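Local coordinates for penicillin-binding protein 2B (PDB 2WAD) that acts as a transpeptidase that forms peptide cross-links between glycan strands of peripheral cell wall peptidoglycan and binds penicillin, at residues T630-E641 / A648-G662. Sequence-based numbering, arbitrary orientation.
Sequences TNTNAVAYAPTE and AVVFPHNTNLTKNVG. Unlike the reference sequence in segment 630-641: T640 (reference Ser), E641 (reference Asp). Unlike the reference sequence in segment 648-662: K659 (reference Asn), N660 (reference Gly). With ZN (zinc ion), chain E.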
ATOM      1  N   THR A 630       9.628  26.733   2.626  1.00 77.34           N
ATOM      2  CA  THR A 630      10.586  25.675   2.932  1.00 74.51           C
ATOM      3  C   THR A 630       9.994  24.668   3.921  1.00 73.23           C
ATOM      4  O   THR A 630       8.922  24.899   4.479  1.00 73.38           O
ATOM      5  CB  THR A 630      11.874  26.266   3.524  1.00 76.22           C
ATOM      6  OG1 THR A 630      11.571  26.983   4.732  1.00 75.24           O
ATOM      7  CG2 THR A 630      12.549  27.188   2.504  1.00 78.61           C
ATOM      8  N   ASN A 631      10.693  23.558   4.159  1.00 71.11           N
ATOM      9  CA  ASN A 631      10.120  22.454   4.943  1.00 67.87           C
ATOM     10  C   ASN A 631      10.261  22.571   6.480  1.00 67.38           C
ATOM     11  O   ASN A 631      11.328  22.945   7.000  1.00 67.81           O
ATOM     12  CB  ASN A 631      10.513  21.090   4.335  1.00 64.66           C
ATOM     13  CG  ASN A 631       9.977  20.907   2.896  1.00 62.81           C
ATOM     14  OD1 ASN A 631       9.639  21.893   2.224  1.00 49.48           O
ATOM     15  ND2 ASN A 631       9.844  19.650   2.441  1.00 47.33           N
ATOM     16  N   THR A 632       9.155  22.306   7.190  1.00 62.48           N
ATOM     17  CA  THR A 632       9.126  22.166   8.657  1.00 53.08           C
ATOM     18  C   THR A 632       9.039  20.703   9.161  1.00 47.85           C
ATOM     19  O   THR A 632       8.185  20.333   9.970  1.00 46.63           O
ATOM     20  CB  THR A 632       8.080  23.117   9.305  1.00 53.48           C
ATOM     21  OG1 THR A 632       6.792  22.499   9.423  1.00 55.69           O
ATOM     22  CG2 THR A 632       7.913  24.352   8.459  1.00 52.93           C
ATOM     23  N   ASN A 633       9.945  19.850   8.698  1.00 40.33           N
ATOM     24  CA  ASN A 633       9.814  18.417   8.975  1.00 35.88           C
ATOM     25  C   ASN A 633      10.397  18.080  10.347  1.00 33.80           C
ATOM     26  O   ASN A 633      11.168  18.855  10.899  1.00 30.43           O
ATOM     27  CB  ASN A 633      10.560  17.633   7.886  1.00 36.28           C
ATOM     28  CG  ASN A 633      10.018  17.903   6.485  1.00 36.08           C
ATOM     29  OD1 ASN A 633       8.844  18.274   6.290  1.00 36.48           O
ATOM     30  ND2 ASN A 633      10.891  17.743   5.497  1.00 29.63           N
ATOM     31  N   ALA A 634      10.066  16.918  10.902  1.00 32.69           N
ATOM     32  CA  ALA A 634      10.616  16.548  12.210  1.00 32.77           C
ATOM     33  C   ALA A 634      10.579  15.026  12.333  1.00 32.73           C
ATOM     34  O   ALA A 634       9.667  14.398  11.827  1.00 30.93           O
ATOM     35  CB  ALA A 634       9.785  17.186  13.347  1.00 29.17           C
ATOM     36  N   VAL A 635      11.567  14.447  13.011  1.00 33.36           N
ATOM     37  CA  VAL A 635      11.544  13.033  13.385  1.00 33.22           C
ATOM     38  C   VAL A 635      11.819  12.945  14.894  1.00 34.70           C
ATOM     39  O   VAL A 635      12.514  13.789  15.440  1.00 35.13           O
ATOM     40  CB  VAL A 635      12.598  12.203  12.580  1.00 35.49           C
ATOM     41  CG1 VAL A 635      12.300  12.231  11.094  1.00 25.06           C
ATOM     42  CG2 VAL A 635      14.019  12.713  12.813  1.00 32.18           C
ATOM     43  N   ALA A 636      11.272  11.941  15.572  1.00 33.08           N
ATOM     44  CA  ALA A 636      11.420  11.811  17.020  1.00 34.20           C
ATOM     45  C   ALA A 636      11.206  10.362  17.445  1.00 31.16           C
ATOM     46  O   ALA A 636      10.524   9.609  16.756  1.00 31.31           O
ATOM     47  CB  ALA A 636      10.379  12.712  17.741  1.00 34.33           C
ATOM     48  N   TYR A 637      11.743   9.983  18.601  1.00 32.57           N
ATOM     49  CA  TYR A 637      11.340   8.734  19.258  1.00 30.88           C
ATOM     50  C   TYR A 637      11.254   8.907  20.775  1.00 33.11           C
ATOM     51  O   TYR A 637      11.712   9.917  21.316  1.00 33.85           O
ATOM     52  CB  TYR A 637      12.286   7.585  18.905  1.00 32.22           C
ATOM     53  CG  TYR A 637      13.735   7.835  19.270  1.00 33.57           C
ATOM     54  CD1 TYR A 637      14.211   7.607  20.558  1.00 33.70           C
ATOM     55  CD2 TYR A 637      14.627   8.343  18.324  1.00 40.53           C
ATOM     56  CE1 TYR A 637      15.556   7.863  20.888  1.00 32.18           C
ATOM     57  CE2 TYR A 637      15.962   8.568  18.632  1.00 41.39           C
ATOM     58  CZ  TYR A 637      16.415   8.346  19.920  1.00 41.12           C
ATOM     59  OH  TYR A 637      17.743   8.611  20.204  1.00 42.44           O
ATOM     60  N   ALA A 638      10.668   7.919  21.451  1.00 32.94           N
ATOM     61  CA  ALA A 638      10.378   7.996  22.881  1.00 37.10           C
ATOM     62  C   ALA A 638       9.845   6.657  23.380  1.00 37.25           C
ATOM     63  O   ALA A 638       9.258   5.887  22.626  1.00 34.94           O
ATOM     64  CB  ALA A 638       9.329   9.102  23.170  1.00 37.08           C
ATOM     65  N   PRO A 639      10.024   6.378  24.676  1.00 39.74           N
ATOM     66  CA  PRO A 639      10.832   7.247  25.518  1.00 38.44           C
ATOM     67  C   PRO A 639      12.324   7.126  25.226  1.00 41.05           C
ATOM     68  O   PRO A 639      12.795   6.092  24.745  1.00 42.78           O
ATOM     69  CB  PRO A 639      10.508   6.786  26.944  1.00 39.12           C
ATOM     70  CG  PRO A 639       9.569   5.642  26.842  1.00 36.86           C
ATOM     71  CD  PRO A 639       9.094   5.515  25.428  1.00 37.57           C
ATOM     72  N   THR A 640      13.067   8.198  25.466  1.00 41.34           N
ATOM     73  CA  THR A 640      14.485   8.180  25.153  1.00 42.43           C
ATOM     74  C   THR A 640      15.130   6.850  25.557  1.00 46.28           C
ATOM     75  O   THR A 640      15.838   6.234  24.767  1.00 44.64           O
ATOM     76  CB  THR A 640      15.195   9.361  25.822  1.00 41.74           C
ATOM     77  OG1 THR A 640      14.685  10.579  25.264  1.00 39.72           O
ATOM     78  CG2 THR A 640      16.705   9.298  25.625  1.00 36.68           C
ATOM     79  N   GLU A 641      14.884   6.390  26.780  1.00 49.94           N
ATOM     80  CA  GLU A 641      15.722   5.321  27.318  1.00 52.92           C
ATOM     81  C   GLU A 641      15.286   3.945  26.822  1.00 52.84           C
ATOM     82  O   GLU A 641      16.035   2.976  26.908  1.00 55.00           O
ATOM     83  CB  GLU A 641      15.737   5.367  28.849  1.00 54.31           C
ATOM     84  CG  GLU A 641      16.158   6.708  29.459  1.00 61.98           C
ATOM     85  CD  GLU A 641      17.652   6.809  29.727  1.00 76.91           C
ATOM     86  OE1 GLU A 641      18.231   5.839  30.267  1.00 84.67           O
ATOM     87  OE2 GLU A 641      18.258   7.860  29.414  1.00 79.76           O
ATOM     88  N   ALA A 648       7.677  10.293  12.147  1.00 31.88           N
ATOM     89  CA  ALA A 648       8.115  11.270  11.172  1.00 31.35           C
ATOM     90  C   ALA A 648       6.966  12.173  10.799  1.00 32.32           C
ATOM     91  O   ALA A 648       5.862  11.716  10.508  1.00 33.38           O
ATOM     92  CB  ALA A 648       8.603  10.603   9.878  1.00 33.18           C
ATOM     93  N   VAL A 649       7.272  13.456  10.697  1.00 30.53           N
ATOM     94  CA  VAL A 649       6.249  14.426  10.351  1.00 32.57           C
ATOM     95  C   VAL A 649       6.804  15.217   9.194  1.00 31.78           C
ATOM     96  O   VAL A 649       7.934  15.690   9.259  1.00 33.12           O
ATOM     97  CB  VAL A 649       5.891  15.373  11.536  1.00 32.61           C
ATOM     98  CG1 VAL A 649       4.999  16.519  11.009  1.00 32.22           C
ATOM     99  CG2 VAL A 649       5.199  14.576  12.660  1.00 28.16           C
ATOM    100  N   VAL A 650       6.016  15.316   8.131  1.00 31.54           N
ATOM    101  CA  VAL A 650       6.491  15.934   6.901  1.00 31.78           C
ATOM    102  C   VAL A 650       5.482  17.018   6.557  1.00 34.00           C
ATOM    103  O   VAL A 650       4.314  16.733   6.326  1.00 34.82           O
ATOM    104  CB  VAL A 650       6.599  14.893   5.744  1.00 32.01           C
ATOM    105  CG1 VAL A 650       7.007  15.577   4.450  1.00 31.07           C
ATOM    106  CG2 VAL A 650       7.621  13.770   6.128  1.00 31.82           C
ATOM    107  N   PHE A 651       5.929  18.265   6.561  1.00 33.69           N
ATOM    108  CA  PHE A 651       5.032  19.403   6.376  1.00 33.75           C
ATOM    109  C   PHE A 651       5.745  20.344   5.427  1.00 32.52           C
ATOM    110  O   PHE A 651       6.464  21.238   5.865  1.00 32.11           O
ATOM    111  CB  PHE A 651       4.826  20.123   7.722  1.00 35.26           C
ATOM    112  CG  PHE A 651       3.608  21.027   7.754  1.00 34.27           C
ATOM    113  CD1 PHE A 651       3.260  21.773   6.652  1.00 34.81           C
ATOM    114  CD2 PHE A 651       2.823  21.129   8.904  1.00 33.89           C
ATOM    115  CE1 PHE A 651       2.145  22.602   6.661  1.00 39.01           C
ATOM    116  CE2 PHE A 651       1.699  21.961   8.933  1.00 32.86           C
ATOM    117  CZ  PHE A 651       1.366  22.706   7.805  1.00 31.07           C
ATOM    118  N   PRO A 652       5.572  20.136   4.120  1.00 33.71           N
ATOM    119  CA  PRO A 652       6.387  20.848   3.140  1.00 33.44           C
ATOM    120  C   PRO A 652       5.923  22.287   2.848  1.00 34.34           C
ATOM    121  O   PRO A 652       4.751  22.607   2.963  1.00 34.71           O
ATOM    122  CB  PRO A 652       6.243  19.984   1.886  1.00 32.96           C
ATOM    123  CG  PRO A 652       4.963  19.217   2.085  1.00 34.68           C
ATOM    124  CD  PRO A 652       4.719  19.088   3.523  1.00 33.77           C
ATOM    125  N   HIS A 653       6.862  23.146   2.481  1.00 35.78           N
ATOM    126  CA  HIS A 653       6.612  24.517   2.050  1.00 37.15           C
ATOM    127  C   HIS A 653       5.737  25.324   2.997  1.00 39.31           C
ATOM    128  O   HIS A 653       4.807  26.003   2.579  1.00 40.76           O
ATOM    129  CB  HIS A 653       6.109  24.536   0.606  1.00 36.85           C
ATOM    130  CG  HIS A 653       7.035  23.838  -0.340  1.00 33.83           C
ATOM    131  ND1 HIS A 653       8.311  24.299  -0.588  1.00 37.90           N
ATOM    132  CD2 HIS A 653       6.894  22.705  -1.070  1.00 33.58           C
ATOM    133  CE1 HIS A 653       8.916  23.487  -1.440  1.00 35.48           C
ATOM    134  NE2 HIS A 653       8.089  22.500  -1.731  1.00 38.03           N
ATOM    135  N   ASN A 654       6.035  25.225   4.286  1.00 39.30           N
ATOM    136  CA  ASN A 654       5.433  26.061   5.312  1.00 41.97           C
ATOM    137  C   ASN A 654       6.391  27.232   5.516  1.00 45.86           C
ATOM    138  O   ASN A 654       7.559  27.031   5.834  1.00 46.38           O
ATOM    139  CB  ASN A 654       5.206  25.264   6.611  1.00 40.74           C
ATOM    140  CG  ASN A 654       4.451  26.061   7.681  1.00 43.48           C
ATOM    141  OD1 ASN A 654       4.757  27.231   7.923  1.00 42.95           O
ATOM    142  ND2 ASN A 654       3.449  25.436   8.308  1.00 36.90           N
ATOM    143  N   THR A 655       5.912  28.447   5.270  1.00 49.51           N
ATOM    144  CA  THR A 655       6.768  29.635   5.292  1.00 53.61           C
ATOM    145  C   THR A 655       6.817  30.298   6.670  1.00 57.18           C
ATOM    146  O   THR A 655       7.482  31.317   6.841  1.00 59.30           O
ATOM    147  CB  THR A 655       6.350  30.711   4.224  1.00 53.34           C
ATOM    148  OG1 THR A 655       4.956  31.021   4.345  1.00 51.77           O
ATOM    149  CG2 THR A 655       6.615  30.246   2.797  1.00 50.69           C
ATOM    150  N   ASN A 656       6.130  29.742   7.663  1.00 60.60           N
ATOM    151  CA  ASN A 656       6.232  30.274   9.024  1.00 65.34           C
ATOM    152  C   ASN A 656       7.627  30.266   9.649  1.00 67.75           C
ATOM    153  O   ASN A 656       8.143  29.211  10.036  1.00 66.44           O
ATOM    154  CB  ASN A 656       5.289  29.530   9.965  1.00 64.60           C
ATOM    155  CG  ASN A 656       4.004  30.268  10.166  1.00 66.71           C
ATOM    156  OD1 ASN A 656       3.810  31.334   9.591  1.00 73.00           O
ATOM    157  ND2 ASN A 656       3.114  29.713  10.977  1.00 68.25           N
ATOM    158  N   LEU A 657       8.208  31.450   9.807  1.00 73.02           N
ATOM    159  CA  LEU A 657       9.560  31.557  10.369  1.00 77.60           C
ATOM    160  C   LEU A 657       9.554  31.959  11.850  1.00 78.92           C
ATOM    161  O   LEU A 657      10.602  31.952  12.513  1.00 79.47           O
ATOM    162  CB  LEU A 657      10.467  32.458   9.506  1.00 78.40           C
ATOM    163  CG  LEU A 657      10.126  33.936   9.266  1.00 81.79           C
ATOM    164  CD1 LEU A 657      10.729  34.826  10.361  1.00 87.81           C
ATOM    165  CD2 LEU A 657      10.601  34.412   7.892  1.00 81.03           C
ATOM    166  N   THR A 658       8.362  32.269  12.367  1.00 78.40           N
ATOM    167  CA  THR A 658       8.183  32.604  13.781  1.00 76.73           C
ATOM    168  C   THR A 658       7.841  31.437  14.724  1.00 74.24           C
ATOM    169  O   THR A 658       8.178  31.478  15.907  1.00 74.61           O
ATOM    170  CB  THR A 658       7.223  33.808  13.982  1.00 78.38           C
ATOM    171  OG1 THR A 658       5.856  33.378  13.919  1.00 78.09           O
ATOM    172  CG2 THR A 658       7.480  34.891  12.928  1.00 78.20           C
ATOM    173  N   LYS A 659       7.184  30.392  14.230  1.00 69.45           N
ATOM    174  CA  LYS A 659       7.142  29.149  14.997  1.00 66.61           C
ATOM    175  C   LYS A 659       7.149  27.917  14.089  1.00 63.37           C
ATOM    176  O   LYS A 659       6.543  27.940  13.023  1.00 64.61           O
ATOM    177  CB  LYS A 659       5.941  29.119  15.944  1.00 67.39           C
ATOM    178  CG  LYS A 659       4.608  28.982  15.230  1.00 68.20           C
ATOM    179  CD  LYS A 659       3.484  28.581  16.176  1.00 71.05           C
ATOM    180  CE  LYS A 659       2.137  28.929  15.554  1.00 72.92           C
ATOM    181  NZ  LYS A 659       2.284  29.051  14.067  1.00 78.37           N
ATOM    182  N   ASN A 660       7.831  26.850  14.503  1.00 58.74           N
ATOM    183  CA  ASN A 660       7.921  25.621  13.697  1.00 54.40           C
ATOM    184  C   ASN A 660       7.041  24.527  14.287  1.00 49.00           C
ATOM    185  O   ASN A 660       7.374  23.928  15.304  1.00 48.46           O
ATOM    186  CB  ASN A 660       9.372  25.116  13.591  1.00 54.50           C
ATOM    187  CG  ASN A 660       9.566  24.084  12.471  1.00 55.94           C
ATOM    188  OD1 ASN A 660       8.830  23.095  12.354  1.00 53.47           O
ATOM    189  ND2 ASN A 660      10.539  24.346  11.609  1.00 56.76           N
ATOM    190  N   VAL A 661       5.910  24.264  13.650  1.00 45.09           N
ATOM    191  CA  VAL A 661       4.954  23.299  14.201  1.00 40.90           C
ATOM    192  C   VAL A 661       5.380  21.840  14.051  1.00 39.68           C
ATOM    193  O   VAL A 661       4.769  20.961  14.647  1.00 38.09           O
ATOM    194  CB  VAL A 661       3.538  23.508  13.630  1.00 42.63           C
ATOM    195  CG1 VAL A 661       3.067  24.967  13.868  1.00 41.32           C
ATOM    196  CG2 VAL A 661       3.488  23.194  12.133  1.00 38.84           C
ATOM    197  N   GLY A 662       6.448  21.577  13.304  1.00 37.35           N
ATOM    198  CA  GLY A 662       6.862  20.192  13.058  1.00 37.88           C
ATOM    199  C   GLY A 662       7.103  19.405  14.334  1.00 33.76           C
ATOM    200  O   GLY A 662       6.465  18.395  14.565  1.00 36.24           O
TER
HETATM  201 ZN    ZN E 701       8.507  20.660  -2.416  1.00 57.20          ZN
HETATM  202  O   HOH W   1       6.692  20.102  -3.604  1.00 36.17           O
HETATM  203  O   HOH W   2       8.841  19.042  -0.962  1.00 20.95           O
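A634 and V649 form an antiparallel hydrogen-bonded pair in the beta hairpin of strands 634-638 and 645-650. The hairpin belongs to the antiparallel sheet of the penicillin-binding transpeptidase fold. A634 N donates to V649 O at 3.0 Å, and V649 N donates to A634 O at 2.8 Å. The next pair, V635 and A648, is non-hydrogen-bonded, and V635 turns its side chain to V532 of helix 525-536. On the other face, the methyl of A634 meets the backbone of G662 at the start of helix 661-676.

Beyond the paired strands, asparagine side chains join the backbone bonds. N633 OD1 accepts from F651 N at 2.9 Å, with the donor tilted 17° from the carbonyl plane. CG of N633 stands beside its own backbone N (chi1 -60°), which brings OD1 to F651 N, beside V650 CA. ND2 of N633 donates a hydrogen bond to P384 O. The N633 side chain lies about 8 Å from the side chain of S386, probably the acyl-ester serine. This is consistent with a place beside the active site.

T632 is the tightly packed residue. Its N donates to F651 O, its CG2 presses on N654 CB at 3.4 Å, and its CB meets N660 OD1. That oxygen also caps helix 661-676 by accepting from G662 N at 3.0 Å. T632 OG1 is buried against F651 CB with no polar partner. N654 ND2 lies over one face of the F651 ring, toward its rim, and hydrogen-bonds E331 OE1.

The T630 end is looser and more solvent-exposed. There N654 N makes only a weak bond to T630 O. H653 N reaches N631 OD1 almost straight, at 167°, but from above the carbonyl plane. The same OD1 sits over the centre of the H653 imidazole, whose NE2 binds a zinc ion at 2.0 Å.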